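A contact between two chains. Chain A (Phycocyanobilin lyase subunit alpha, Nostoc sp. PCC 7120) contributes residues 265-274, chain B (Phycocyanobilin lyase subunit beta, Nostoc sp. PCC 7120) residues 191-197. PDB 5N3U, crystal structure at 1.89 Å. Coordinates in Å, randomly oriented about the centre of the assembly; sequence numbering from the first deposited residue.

Chain A, residues 265-274: AIRVMNLMDS
Chain B, residues 191-197: RARILLA

Helical segments of the lyase alpha and beta subunits, 265-273 (A) and 191-197 (B), parts of longer helices, cross almost at right angles (96° between N-to-C directions, signed -96°), their axes 10.7 Å apart at closest approach. Both are helical throughout, phi -49° to -75°, psi -32° to -53°. CA atoms pair at M269(A)-R193(B), 7.0 Å, and I266(A)-L196(B), 7.4 Å; 305 Å² is buried between the two stretches, both sides summed.

Apolar packing centres on buried M269(A), whose CB points toward chain B. Its unbranched side chain (chi m, t, m) lies against the partner backbone: SD contacts A192(B) O at 3.5 Å and R193(B) CA at 3.6 Å, and packs 3.9 Å from CB, the single methyl of buried A192(B). M269(A) CE meets L196(B) CB at 4.0 Å. L196(B) (t, p) also points toward chain A, its CD1 packing 4.0 Å from CG1 of I266(A) (m, t); its CD2 merely touches OD1 of the exposed N270(A), 4.3 Å away.

The polar tie is a salt bridge. The CA-to-CB bond of R193(B) points sideways to chain A, but chi t, p, t with chi4 73° brings its guanidinium edge-on to D273(A) (chi1 m, chi2 9°). R193(B) NE donates to D273(A) OD1 (3.0 Å, 176°) and R193(B) NH2 to D273(A) OD2 (2.8 Å, 148°), so the carboxylate meets the charge of the buried arginine.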

# COMPACT_ATOMS: atom_id res chain seq x y z
N ALA A 265 -27.33 -17.02 8.08
CA ALA A 265 -26.81 -15.90 7.34
C ALA A 265 -26.63 -14.68 8.24
O ALA A 265 -25.58 -14.05 8.24
CB ALA A 265 -27.74 -15.58 6.22
N ILE A 266 -27.63 -14.37 9.06
CA ILE A 266 -27.52 -13.27 9.97
C ILE A 266 -26.39 -13.46 10.89
O ILE A 266 -25.65 -12.52 11.19
CB ILE A 266 -28.82 -13.09 10.82
CG1 ILE A 266 -29.91 -12.53 9.92
CG2 ILE A 266 -28.64 -12.12 11.96
CD1 ILE A 266 -31.34 -12.83 10.39
N ARG A 267 -26.26 -14.66 11.42
CA ARG A 267 -25.15 -14.96 12.33
C ARG A 267 -23.77 -14.62 11.68
O ARG A 267 -22.88 -14.06 12.32
CB ARG A 267 -25.19 -16.45 12.63
CG ARG A 267 -24.00 -17.04 13.37
CD ARG A 267 -24.07 -18.55 13.11
NE ARG A 267 -22.96 -19.30 13.66
CZ ARG A 267 -22.75 -20.59 13.38
NH1 ARG A 267 -23.57 -21.26 12.57
NH2 ARG A 267 -21.68 -21.19 13.86
N VAL A 268 -23.62 -15.04 10.45
CA VAL A 268 -22.37 -14.78 9.69
C VAL A 268 -22.20 -13.22 9.46
O VAL A 268 -21.14 -12.71 9.69
CB VAL A 268 -22.42 -15.53 8.37
CG1 VAL A 268 -21.26 -15.13 7.44
CG2 VAL A 268 -22.40 -17.05 8.63
N MET A 269 -23.28 -12.53 9.07
CA MET A 269 -23.23 -11.07 8.83
C MET A 269 -22.86 -10.32 10.06
O MET A 269 -22.09 -9.37 10.00
CB MET A 269 -24.51 -10.56 8.23
CG MET A 269 -24.65 -10.96 6.83
SD MET A 269 -25.92 -10.35 5.74
CE MET A 269 -27.35 -11.23 6.41
N ASN A 270 -23.35 -10.76 11.21
CA ASN A 270 -23.03 -10.13 12.45
C ASN A 270 -21.57 -10.27 12.78
O ASN A 270 -20.94 -9.36 13.40
CB ASN A 270 -23.88 -10.71 13.62
CG ASN A 270 -25.39 -10.34 13.52
OD1 ASN A 270 -25.77 -9.37 12.90
ND2 ASN A 270 -26.24 -11.12 14.16
N LEU A 271 -20.99 -11.42 12.42
CA LEU A 271 -19.56 -11.57 12.64
C LEU A 271 -18.77 -10.61 11.64
O LEU A 271 -17.80 -10.02 12.02
CB LEU A 271 -19.12 -13.00 12.43
CG LEU A 271 -19.67 -13.97 13.47
CD1 LEU A 271 -19.51 -15.41 12.96
CD2 LEU A 271 -18.99 -13.73 14.80
N MET A 272 -19.26 -10.53 10.44
CA MET A 272 -18.57 -9.72 9.41
C MET A 272 -18.58 -8.26 9.86
O MET A 272 -17.51 -7.62 9.94
CB MET A 272 -19.25 -9.87 8.06
CG MET A 272 -19.09 -11.27 7.44
SD MET A 272 -19.95 -11.54 5.94
CE MET A 272 -18.90 -10.60 4.83
N ASP A 273 -19.76 -7.81 10.33
CA ASP A 273 -19.92 -6.45 10.91
C ASP A 273 -18.88 -6.14 11.95
O ASP A 273 -18.39 -5.00 12.00
CB ASP A 273 -21.33 -6.16 11.46
CG ASP A 273 -22.41 -6.09 10.37
OD1 ASP A 273 -22.23 -6.41 9.16
OD2 ASP A 273 -23.53 -5.63 10.70
N SER A 274 -18.51 -7.11 12.79
CA SER A 274 -17.57 -6.82 13.85
C SER A 274 -16.11 -6.72 13.39
O SER A 274 -15.29 -6.39 14.16
CB SER A 274 -17.68 -7.90 14.94
OG SER A 274 -17.24 -9.18 14.48
N ARG B 191 -25.95 -8.00 -1.35
CA ARG B 191 -27.41 -8.09 -1.41
C ARG B 191 -27.95 -8.58 -0.10
O ARG B 191 -28.92 -8.04 0.45
CB ARG B 191 -27.84 -9.06 -2.50
CG ARG B 191 -27.67 -8.56 -3.90
CD ARG B 191 -28.61 -9.33 -4.83
NE ARG B 191 -27.83 -9.85 -5.94
CZ ARG B 191 -27.37 -11.09 -6.07
NH1 ARG B 191 -27.62 -12.07 -5.21
NH2 ARG B 191 -26.63 -11.39 -7.13
N ALA B 192 -27.32 -9.59 0.45
CA ALA B 192 -27.79 -10.09 1.75
C ALA B 192 -27.68 -9.09 2.85
O ALA B 192 -28.48 -9.06 3.82
CB ALA B 192 -27.02 -11.33 2.14
N ARG B 193 -26.63 -8.30 2.80
CA ARG B 193 -26.44 -7.36 3.87
C ARG B 193 -27.42 -6.23 3.68
O ARG B 193 -27.86 -5.65 4.64
CB ARG B 193 -24.99 -6.85 3.92
CG ARG B 193 -24.72 -5.97 5.13
CD ARG B 193 -24.87 -6.77 6.40
NE ARG B 193 -24.73 -5.98 7.57
CZ ARG B 193 -25.65 -5.12 7.97
NH1 ARG B 193 -26.74 -4.88 7.26
NH2 ARG B 193 -25.45 -4.41 9.06
N ILE B 194 -27.74 -5.91 2.44
CA ILE B 194 -28.79 -4.92 2.19
C ILE B 194 -30.12 -5.38 2.82
O ILE B 194 -30.71 -4.66 3.65
CB ILE B 194 -28.95 -4.68 0.69
CG1 ILE B 194 -27.74 -3.88 0.14
CG2 ILE B 194 -30.25 -3.91 0.37
CD1 ILE B 194 -27.56 -3.94 -1.34
N LEU B 195 -30.54 -6.61 2.48
CA LEU B 195 -31.71 -7.25 3.12
C LEU B 195 -31.72 -7.18 4.60
O LEU B 195 -32.71 -6.85 5.16
CB LEU B 195 -31.83 -8.71 2.73
CG LEU B 195 -32.14 -8.88 1.23
CD1 LEU B 195 -31.92 -10.35 0.85
CD2 LEU B 195 -33.54 -8.37 0.87
N LEU B 196 -30.60 -7.49 5.26
CA LEU B 196 -30.54 -7.36 6.68
C LEU B 196 -30.74 -5.90 7.09
O LEU B 196 -31.37 -5.65 8.12
CB LEU B 196 -29.21 -7.82 7.26
CG LEU B 196 -29.03 -7.75 8.77
CD1 LEU B 196 -30.12 -8.55 9.48
CD2 LEU B 196 -27.69 -8.31 9.17
N ALA B 197 -30.18 -4.96 6.33
CA ALA B 197 -30.34 -3.55 6.71
C ALA B 197 -31.82 -3.14 6.53
O ALA B 197 -32.41 -2.60 7.47
CB ALA B 197 -29.42 -2.63 5.91